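DyP-type peroxidase (Pleurotus ostreatus PC15, PDB 6FSK) is a dye-decolorizing haem peroxidase that probably uses hydrogen peroxide to oxidise dyes and, at a non-canonical site, Mn(II). Local coordinates at residues A[11-15]-A[353-357]; A[212-217]-A[349-354]. The protein carries 1 engineered substitution. One frame throughout, in Å; residues are numbered along the deposited sequence.

In the fold
Both contacts involve the start of strand 354-360, an outermost strand of the antiparallel sheet, or the loop leading into it; Arg355 of this strand binds the haem. Contact 1 sets 11-15 against the strand, contact 2 sets 212-217 against the loop. They share Ile353 and Ile354, and each is partly buried. Contact 1, nearer the centre of the chain, depends on the guanidinium of Arg356 and two backbone carbonyls. Waters occur in both, but in contact 2, built on apolar and ring contacts, polar groups meet through water alone. The two touch where Ile12 CG2 lies 3.6 Å from Ile217 CG2, and Ile354 CD1 serves both, touching Leu13 in contact 1 and Ile217 in contact 2.

Contact 1 of 2, residues A[11-15]-A[353-357]; sequences DILGG and IIRRG. With HEM (protoporphyrin IX containing Fe), chain C.
The guanidinium of Arg356 joins the segments by donating to two successive carbonyls of the 11-15 loop: NE to Asp11 O (2.8 Å) and NH2 to Ile12 O (2.9 Å). Its CA-to-CB bond points toward the loop (rotamer m, m, t), and a water accepts from both Arg356 NH2 (2.9 Å) and Gly14 N (3.0 Å), bridging the two donors. Asp11 OD1 stays 4.2 Å from Arg356 NE, beyond a salt bridge; the carboxylate instead hydrogen-bonds Tyr385 through OD2 and the Leu16 amide through OD1.

The loop is irregular, with CA separations of 7.6 Å for Ile12-Ile354 and 6.8 Å for Gly15-Arg356. Gly14 (phi/psi 117/-69) and Gly15 (99/132) adopt backbone angles that call for glycine. Gly15 CA sits over one guanidinium face, 3.5 Å from Arg356 NE, where a CB would clash with CZ. Packing is completed by Ile354 (m, t), whose CD1 is 4.1 Å from Leu13 CD2 and 3.8 Å from Ile12 O.

The backbone is extended at Ile354 and Arg355 but not at Arg356 (psi 43°). Arg355 lies on the other side, its NH1 and NH2 donating to haem propionate O2A (3.1 and 2.9 Å). This haem b-binding residue and its salt-bridge partner Asp191, of the GXXDG motif, match the distal Asp/Arg pair of DyP-type peroxidases. Ile353 CG1 approaches HEM CMD at 3.9 Å. The strand thus separates haem from loop. Backbone hydrogen bonds of Ile354 with Tyr385 and Arg356 with Val383 pair it with strand 379-386, while 11-15 leads toward strand 20-28 of the same antiparallel sheet.

Contact 2 of 2, residues A[212-217]-A[349-354]; sequences IRPGFI and DNRRII
Ile212 (p, t) points at the opposing loop, with CG2 3.5 Å from Asp349 CG and CD1 3.8 Å from Arg352 CB; its CA lies 6.2 Å from Asp349 CA. Arg213 reaches Asp349 through water: one molecule accepts from Arg213 N and NE (both 2.9 Å), another from NH2 (3.0 Å), and each donates to Asp349 OD2 (2.7 Å). Residues 214-216 form a 3-10 turn, with Phe216 N bonded to Arg213 O (3.1 Å). It delivers Phe216 (chi1 -70°, chi2 -64°) to a second 3-10 turn, 349-351, where Asp349 CB makes a CH-pi contact over the ring face, 3.7 Å from the centroid and 16° off the normal, and Asn350 CA lies 3.6 Å from Phe216 CD1. Ile217 (m, m) ends the segment, its CD1 4.0 Å from Ile354 CD1. This pairing of two 3-10 turns brings together the loop after strand 211-212 and the loop that runs into strand 354-360. Beyond them, Ile353 packs on helix 393-401, and Ile354 joins strand 379-386 through Tyr385.

Contact 1 of 2, residues A[11-15]-A[353-357]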
ATOM      1  N   ASP A  11      -5.552   0.800  12.977  1.00 10.79           N
ATOM      2  CA  ASP A  11      -5.356   0.849  11.537  1.00 11.00           C
ATOM      3  C   ASP A  11      -4.929  -0.454  10.955  1.00 11.80           C
ATOM      4  O   ASP A  11      -5.089  -0.604   9.717  1.00 12.11           O
ATOM      5  CB  ASP A  11      -4.301   1.886  11.139  1.00 10.89           C
ATOM      6  CG  ASP A  11      -4.478   2.419   9.689  1.00 12.56           C
ATOM      7  OD1 ASP A  11      -5.666   2.595   9.269  1.00 13.10           O
ATOM      8  OD2 ASP A  11      -3.447   2.757   9.079  1.00 11.96           O
ATOM      9  N   ILE A  12      -4.408  -1.393  11.750  1.00 10.97           N
ATOM     10  CA  ILE A  12      -3.820  -2.614  11.241  1.00 11.21           C
ATOM     11  C   ILE A  12      -4.995  -3.556  10.854  1.00 12.94           C
ATOM     12  O   ILE A  12      -5.087  -3.986   9.745  1.00 14.23           O
ATOM     13  CB  ILE A  12      -2.861  -3.278  12.262  1.00 11.33           C
ATOM     14  CG1 ILE A  12      -1.754  -2.351  12.713  1.00 11.21           C
ATOM     15  CG2 ILE A  12      -2.324  -4.554  11.725  1.00 11.96           C
ATOM     16  CD1 ILE A  12      -1.106  -2.751  13.979  1.00 11.55           C
ATOM     17  N   LEU A  13      -5.816  -3.954  11.833  1.00 13.48           N
ATOM     18  CA  LEU A  13      -6.982  -4.822  11.630  1.00 13.80           C
ATOM     19  C   LEU A  13      -8.200  -3.923  11.859  1.00 15.09           C
ATOM     20  O   LEU A  13      -8.467  -3.419  12.962  1.00 16.67           O
ATOM     21  CB  LEU A  13      -6.991  -6.005  12.573  1.00 15.42           C
ATOM     22  CG  LEU A  13      -5.855  -7.004  12.449  1.00 16.29           C
ATOM     23  CD1 LEU A  13      -6.015  -8.170  13.449  1.00 17.06           C
ATOM     24  CD2 LEU A  13      -5.724  -7.584  11.057  1.00 17.89           C
ATOM     25  N   GLY A  14      -8.903  -3.701  10.781  1.00 14.21           N
ATOM     26  CA  GLY A  14     -10.008  -2.781  10.716  1.00 14.47           C
ATOM     27  C   GLY A  14      -9.739  -1.676   9.758  1.00 15.29           C
ATOM     28  O   GLY A  14     -10.332  -1.579   8.661  1.00 15.99           O
ATOM     29  N   GLY A  15      -8.805  -0.840  10.155  1.00 13.49           N
ATOM     30  CA  GLY A  15      -8.500   0.336   9.357  1.00 12.96           C
ATOM     31  C   GLY A  15      -9.191   1.577   9.920  1.00 12.48           C
ATOM     32  O   GLY A  15     -10.451   1.575  10.194  1.00 14.38           O
ATOM     33  N   ILE A 353      -0.321  -8.298   1.992  1.00  9.04           N
ATOM     34  CA  ILE A 353      -0.288  -7.029   2.695  1.00  9.05           C
ATOM     35  C   ILE A 353      -1.648  -6.464   2.809  1.00  8.82           C
ATOM     36  O   ILE A 353      -2.525  -6.713   1.967  1.00  9.90           O
ATOM     37  CB  ILE A 353       0.658  -5.990   1.974  1.00  8.98           C
ATOM     38  CG1 ILE A 353       0.159  -5.699   0.527  1.00  9.53           C
ATOM     39  CG2 ILE A 353       2.086  -6.446   1.982  1.00 10.14           C
ATOM     40  CD1 ILE A 353       0.937  -4.576  -0.133  1.00  8.79           C
ATOM     41  N   ILE A 354      -1.851  -5.676   3.896  1.00  9.02           N
ATOM     42  CA  ILE A 354      -3.080  -4.964   4.052  1.00  9.36           C
ATOM     43  C   ILE A 354      -2.771  -3.518   3.725  1.00  9.13           C
ATOM     44  O   ILE A 354      -1.967  -2.904   4.386  1.00 10.51           O
ATOM     45  CB  ILE A 354      -3.678  -5.077   5.478  1.00 10.74           C
ATOM     46  CG1 ILE A 354      -4.154  -6.510   5.728  1.00 11.92           C
ATOM     47  CG2 ILE A 354      -4.781  -4.083   5.657  1.00 12.69           C
ATOM     48  CD1 ILE A 354      -4.540  -6.709   7.184  1.00 13.21           C
ATOM     49  N   ARG A 355      -3.498  -2.951   2.753  1.00  9.21           N
ATOM     50  CA  ARG A 355      -3.262  -1.542   2.323  1.00  9.52           C
ATOM     51  C   ARG A 355      -4.252  -0.585   2.915  1.00  9.86           C
ATOM     52  O   ARG A 355      -5.462  -0.886   3.049  1.00 10.66           O
ATOM     53  CB  ARG A 355      -3.351  -1.443   0.818  1.00 10.10           C
ATOM     54  CG  ARG A 355      -2.256  -2.167   0.121  1.00 11.26           C
ATOM     55  CD  ARG A 355      -2.518  -2.376  -1.372  1.00 11.47           C
ATOM     56  NE  ARG A 355      -3.702  -3.223  -1.595  1.00 11.68           N
ATOM     57  CZ  ARG A 355      -4.727  -2.847  -2.353  1.00 10.23           C
ATOM     58  NH1 ARG A 355      -4.734  -1.694  -3.040  1.00 10.15           N
ATOM     59  NH2 ARG A 355      -5.759  -3.627  -2.424  1.00 10.44           N
ATOM     60  N   ARG A 356      -3.774   0.587   3.325  1.00 10.55           N
ATOM     61  CA  ARG A 356      -4.616   1.621   3.924  1.00 11.22           C
ATOM     62  C   ARG A 356      -4.329   2.968   3.180  1.00 13.45           C
ATOM     63  O   ARG A 356      -4.211   3.988   3.869  1.00 15.51           O
ATOM     64  CB  ARG A 356      -4.394   1.774   5.418  1.00 11.93           C
ATOM     65  CG  ARG A 356      -4.578   0.542   6.216  1.00 11.64           C
ATOM     66  CD  ARG A 356      -6.036   0.108   6.304  1.00 12.42           C
ATOM     67  NE  ARG A 356      -6.192  -1.037   7.158  1.00 12.82           N
ATOM     68  CZ  ARG A 356      -7.062  -2.038   7.005  1.00 14.05           C
ATOM     69  NH1 ARG A 356      -7.880  -2.093   6.001  1.00 14.96           N
ATOM     70  NH2 ARG A 356      -7.082  -3.027   7.918  1.00 15.28           N
ATOM     71  N   GLY A 357      -4.232   2.950   1.865  1.00 14.92           N
ATOM     72  CA  GLY A 357      -3.932   4.192   1.089  1.00 13.95           C
ATOM     73  C   GLY A 357      -4.977   5.246   1.189  1.00 15.81           C
ATOM     74  O   GLY A 357      -6.186   4.984   1.462  1.00 17.82           O
TER
HETATM   75  CHA HEM C 501      -4.198  -3.381  -6.003  1.00  9.86           C
HETATM   76  CHB HEM C 501      -3.447   1.063  -7.715  1.00  8.76           C
HETATM   77  CHC HEM C 501       0.819   1.130  -5.486  1.00  8.84           C
HETATM   78  CHD HEM C 501       0.219  -3.449  -4.018  1.00  8.61           C
HETATM   79  C1A HEM C 501      -4.408  -2.175  -6.675  1.00  9.30           C
HETATM   80  C2A HEM C 501      -5.575  -1.816  -7.419  1.00  9.75           C
HETATM   81  C3A HEM C 501      -5.393  -0.563  -7.858  1.00  9.96           C
HETATM   82  C4A HEM C 501      -4.076  -0.177  -7.450  1.00  9.12           C
HETATM   83  CMA HEM C 501      -6.312   0.218  -8.733  1.00 10.35           C
HETATM   84  CAA HEM C 501      -6.764  -2.730  -7.672  1.00  9.79           C
HETATM   85  CBA HEM C 501      -7.937  -2.647  -6.704  1.00 11.28           C
HETATM   86  CGA HEM C 501      -7.615  -3.202  -5.342  1.00 12.05           C
HETATM   87  O1A HEM C 501      -7.555  -4.421  -5.165  1.00 12.34           O
HETATM   88  O2A HEM C 501      -7.440  -2.385  -4.403  1.00 13.22           O
HETATM   89  C1B HEM C 501      -2.199   1.509  -7.274  1.00 10.33           C
HETATM   90  C2B HEM C 501      -1.648   2.771  -7.481  1.00 10.51           C
HETATM   91  C3B HEM C 501      -0.453   2.849  -6.838  1.00  8.52           C
HETATM   92  C4B HEM C 501      -0.276   1.522  -6.232  1.00  8.47           C
HETATM   93  CMB HEM C 501      -2.250   3.871  -8.319  1.00 11.73           C
HETATM   94  CAB HEM C 501       0.576   3.905  -6.717  1.00  9.00           C
HETATM   95  CBB HEM C 501       0.320   5.182  -6.902  1.00  8.64           C
HETATM   96  C1C HEM C 501       1.124  -0.087  -4.957  1.00  8.59           C
HETATM   97  C2C HEM C 501       2.294  -0.513  -4.315  1.00  9.24           C
HETATM   98  C3C HEM C 501       2.165  -1.811  -3.913  1.00  9.19           C
HETATM   99  C4C HEM C 501       0.819  -2.198  -4.262  1.00  7.88           C
HETATM  100  CMC HEM C 501       3.491   0.372  -4.090  1.00 10.22           C
HETATM  101  CAC HEM C 501       3.105  -2.775  -3.278  1.00  8.70           C
HETATM  102  CBC HEM C 501       4.446  -2.711  -3.410  1.00  9.94           C
HETATM  103  C1D HEM C 501      -1.087  -3.762  -4.403  1.00  8.40           C
HETATM  104  C2D HEM C 501      -1.716  -5.041  -3.950  1.00  8.41           C
HETATM  105  C3D HEM C 501      -2.993  -4.982  -4.489  1.00  8.91           C
HETATM  106  C4D HEM C 501      -3.047  -3.757  -5.269  1.00  9.28           C
HETATM  107  CMD HEM C 501      -1.150  -6.097  -3.088  1.00  8.16           C
HETATM  108  CAD HEM C 501      -4.085  -6.043  -4.419  1.00  9.28           C
HETATM  109  CBD HEM C 501      -3.951  -7.098  -5.471  1.00  9.78           C
HETATM  110  CGD HEM C 501      -4.968  -8.198  -5.289  1.00  9.52           C
HETATM  111  O1D HEM C 501      -5.610  -8.464  -6.335  1.00 10.65           O
HETATM  112  O2D HEM C 501      -5.183  -8.664  -4.189  1.00 11.04           O
HETATM  113  NA  HEM C 501      -3.416  -1.199  -6.777  1.00  9.36           N
HETATM  114  NB  HEM C 501      -1.328   0.730  -6.589  1.00  8.58           N
HETATM  115  NC  HEM C 501       0.259  -1.205  -5.029  1.00  8.57           N
HETATM  116  ND  HEM C 501      -1.887  -3.090  -5.233  1.00  8.41           N
HETATM  117 FE   HEM C 501      -1.575  -1.230  -5.975  1.00  9.01          FE
HETATM  118  O   HOH W   1      -8.663  -5.388   8.255  1.00 21.68           O

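Contact 2 of 2, residues A[212-217]-A[349-354]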
ATOM      1  N   ILE A 212      -5.842 -15.928   5.804  1.00 10.00           N
ATOM      2  CA  ILE A 212      -4.460 -16.209   6.214  1.00 10.83           C
ATOM      3  C   ILE A 212      -4.314 -16.065   7.712  1.00  9.72           C
ATOM      4  O   ILE A 212      -5.081 -15.349   8.365  1.00 10.44           O
ATOM      5  CB  ILE A 212      -3.458 -15.284   5.478  1.00 12.15           C
ATOM      6  CG1 ILE A 212      -3.480 -13.868   6.018  1.00 11.67           C
ATOM      7  CG2 ILE A 212      -3.648 -15.417   3.963  1.00 10.55           C
ATOM      8  CD1 ILE A 212      -2.465 -12.979   5.281  1.00 13.31           C
ATOM      9  N   ARG A 213      -3.336 -16.761   8.270  1.00 10.12           N
ATOM     10  CA  ARG A 213      -3.081 -16.716   9.700  1.00 10.64           C
ATOM     11  C   ARG A 213      -2.699 -15.266  10.132  1.00 11.54           C
ATOM     12  O   ARG A 213      -2.039 -14.525   9.398  1.00 10.34           O
ATOM     13  CB  ARG A 213      -2.015 -17.698  10.091  1.00 10.94           C
ATOM     14  CG  ARG A 213      -2.580 -19.140  10.194  1.00 12.02           C
ATOM     15  CD  ARG A 213      -1.487 -20.113  10.220  1.00 11.56           C
ATOM     16  NE  ARG A 213      -0.781 -20.289   8.939  1.00 10.39           N
ATOM     17  CZ  ARG A 213       0.406 -20.829   8.767  1.00 13.29           C
ATOM     18  NH1 ARG A 213       1.134 -21.313   9.773  1.00 15.35           N
ATOM     19  NH2 ARG A 213       0.888 -20.932   7.502  1.00 15.74           N
ATOM     20  N   PRO A 214      -3.070 -14.908  11.358  1.00 11.20           N
ATOM     21  CA  PRO A 214      -2.877 -13.510  11.809  1.00 11.18           C
ATOM     22  C   PRO A 214      -1.389 -13.168  11.899  1.00 11.20           C
ATOM     23  O   PRO A 214      -1.035 -11.969  11.819  1.00 10.10           O
ATOM     24  CB  PRO A 214      -3.606 -13.465  13.164  1.00 12.92           C
ATOM     25  CG  PRO A 214      -3.561 -14.903  13.642  1.00 12.76           C
ATOM     26  CD  PRO A 214      -3.821 -15.677  12.374  1.00 12.64           C
ATOM     27  N   GLY A 215      -0.478 -14.118  12.145  1.00  9.52           N
ATOM     28  CA  GLY A 215       0.946 -13.874  12.206  1.00  9.77           C
ATOM     29  C   GLY A 215       1.613 -13.468  10.927  1.00  9.26           C
ATOM     30  O   GLY A 215       2.788 -13.109  10.950  1.00 11.71           O
ATOM     31  N   PHE A 216       0.873 -13.461   9.799  1.00  8.66           N
ATOM     32  CA  PHE A 216       1.409 -12.856   8.549  1.00  9.84           C
ATOM     33  C   PHE A 216       1.203 -11.324   8.593  1.00  9.39           C
ATOM     34  O   PHE A 216       1.805 -10.649   7.754  1.00  9.75           O
ATOM     35  CB  PHE A 216       0.725 -13.479   7.346  1.00 10.78           C
ATOM     36  CG  PHE A 216       1.152 -14.899   7.143  1.00  9.14           C
ATOM     37  CD1 PHE A 216       2.468 -15.233   6.837  1.00  9.99           C
ATOM     38  CD2 PHE A 216       0.252 -15.942   7.350  1.00 10.09           C
ATOM     39  CE1 PHE A 216       2.881 -16.572   6.718  1.00 10.51           C
ATOM     40  CE2 PHE A 216       0.704 -17.232   7.223  1.00 10.49           C
ATOM     41  CZ  PHE A 216       1.999 -17.579   6.953  1.00  9.79           C
ATOM     42  N   ILE A 217       0.426 -10.841   9.553  1.00  9.91           N
ATOM     43  CA  ILE A 217       0.146  -9.383   9.702  1.00 10.89           C
ATOM     44  C   ILE A 217       0.685  -8.869  11.006  1.00 12.08           C
ATOM     45  O   ILE A 217       1.253  -7.756  11.031  1.00 10.56           O
ATOM     46  CB  ILE A 217      -1.364  -9.062   9.592  1.00 10.54           C
ATOM     47  CG1 ILE A 217      -1.972  -9.584   8.261  1.00 10.97           C
ATOM     48  CG2 ILE A 217      -1.682  -7.548   9.815  1.00 11.01           C
ATOM     49  CD1 ILE A 217      -1.340  -9.015   6.971  1.00 11.02           C
ATOM     50  N   ASP A 349       1.203 -16.778   1.547  1.00 11.03           N
ATOM     51  CA  ASP A 349       0.564 -15.961   2.621  1.00 11.70           C
ATOM     52  C   ASP A 349       1.500 -14.895   3.183  1.00 10.86           C
ATOM     53  O   ASP A 349       1.013 -13.845   3.531  1.00 11.06           O
ATOM     54  CB  ASP A 349       0.009 -16.865   3.739  1.00 12.42           C
ATOM     55  CG  ASP A 349      -1.154 -17.761   3.248  1.00 14.33           C
ATOM     56  OD1 ASP A 349      -1.589 -17.699   2.102  1.00 13.25           O
ATOM     57  OD2 ASP A 349      -1.626 -18.511   4.119  1.00 15.74           O
ATOM     58  N   ASN A 350       2.807 -15.182   3.194  1.00 10.52           N
ATOM     59  CA  ASN A 350       3.760 -14.195   3.650  1.00 10.95           C
ATOM     60  C   ASN A 350       4.021 -13.088   2.674  1.00 10.84           C
ATOM     61  O   ASN A 350       4.702 -12.146   3.042  1.00 11.72           O
ATOM     62  CB  ASN A 350       5.067 -14.849   4.107  1.00 10.93           C
ATOM     63  CG  ASN A 350       5.911 -15.372   2.961  1.00 13.74           C
ATOM     64  OD1 ASN A 350       5.451 -15.590   1.827  1.00 14.82           O
ATOM     65  ND2 ASN A 350       7.120 -15.792   3.314  1.00 16.21           N
ATOM     66  N   ARG A 351       3.444 -13.099   1.515  1.00 10.89           N
ATOM     67  CA  ARG A 351       3.564 -12.006   0.554  1.00 10.93           C
ATOM     68  C   ARG A 351       2.366 -11.108   0.629  1.00 10.87           C
ATOM     69  O   ARG A 351       2.344 -10.090  -0.053  1.00 11.02           O
ATOM     70  CB  ARG A 351       3.630 -12.584  -0.827  1.00 10.90           C
ATOM     71  CG  ARG A 351       4.706 -13.671  -1.006  1.00 11.63           C
ATOM     72  CD  ARG A 351       6.054 -13.075  -1.056  1.00 14.72           C
ATOM     73  NE  ARG A 351       7.053 -14.140  -1.238  1.00 16.16           N
ATOM     74  CZ  ARG A 351       8.228 -14.192  -0.646  1.00 14.62           C
ATOM     75  NH1 ARG A 351       8.548 -13.328   0.300  1.00 14.44           N
ATOM     76  NH2 ARG A 351       9.063 -15.159  -0.948  1.00 17.92           N
ATOM     77  N   ARG A 352       1.400 -11.395   1.489  1.00 10.47           N
ATOM     78  CA  ARG A 352       0.181 -10.605   1.536  1.00  9.01           C
ATOM     79  C   ARG A 352       0.409  -9.358   2.367  1.00  9.83           C
ATOM     80  O   ARG A 352       1.184  -9.355   3.334  1.00  9.45           O
ATOM     81  CB  ARG A 352      -1.010 -11.424   2.102  1.00 10.15           C
ATOM     82  CG  ARG A 352      -1.251 -12.673   1.282  1.00 10.06           C
ATOM     83  CD  ARG A 352      -1.551 -12.477  -0.155  1.00  9.08           C
ATOM     84  NE  ARG A 352      -2.707 -11.592  -0.410  1.00  9.72           N
ATOM     85  CZ  ARG A 352      -3.955 -11.950  -0.413  1.00 10.60           C
ATOM     86  NH1 ARG A 352      -4.337 -13.221  -0.076  1.00 12.92           N
ATOM     87  NH2 ARG A 352      -4.880 -11.052  -0.658  1.00 11.58           N
ATOM     88  N   ILE A 353      -0.321  -8.298   1.992  1.00  9.04           N
ATOM     89  CA  ILE A 353      -0.288  -7.029   2.695  1.00  9.05           C
ATOM     90  C   ILE A 353      -1.648  -6.464   2.809  1.00  8.82           C
ATOM     91  O   ILE A 353      -2.525  -6.713   1.967  1.00  9.90           O
ATOM     92  CB  ILE A 353       0.658  -5.990   1.974  1.00  8.98           C
ATOM     93  CG1 ILE A 353       0.159  -5.699   0.527  1.00  9.53           C
ATOM     94  CG2 ILE A 353       2.086  -6.446   1.982  1.00 10.14           C
ATOM     95  CD1 ILE A 353       0.937  -4.576  -0.133  1.00  8.79           C
ATOM     96  N   ILE A 354      -1.851  -5.676   3.896  1.00  9.02           N
ATOM     97  CA  ILE A 354      -3.080  -4.964   4.052  1.00  9.36           C
ATOM     98  C   ILE A 354      -2.771  -3.518   3.725  1.00  9.13           C
ATOM     99  O   ILE A 354      -1.967  -2.904   4.386  1.00 10.51           O
ATOM    100  CB  ILE A 354      -3.678  -5.077   5.478  1.00 10.74           C
ATOM    101  CG1 ILE A 354      -4.154  -6.510   5.728  1.00 11.92           C
ATOM    102  CG2 ILE A 354      -4.781  -4.083   5.657  1.00 12.69           C
ATOM    103  CD1 ILE A 354      -4.540  -6.709   7.184  1.00 13.21           C
TER
HETATM  104  O   HOH W   2      -2.158 -18.954   6.733  1.00 10.69           O
HETATM  105  O   HOH W   3      -0.407 -20.788   4.844  1.00 22.96           O
HETATM  106  O   HOH W   4       3.975 -11.781   6.350  1.00 13.12           O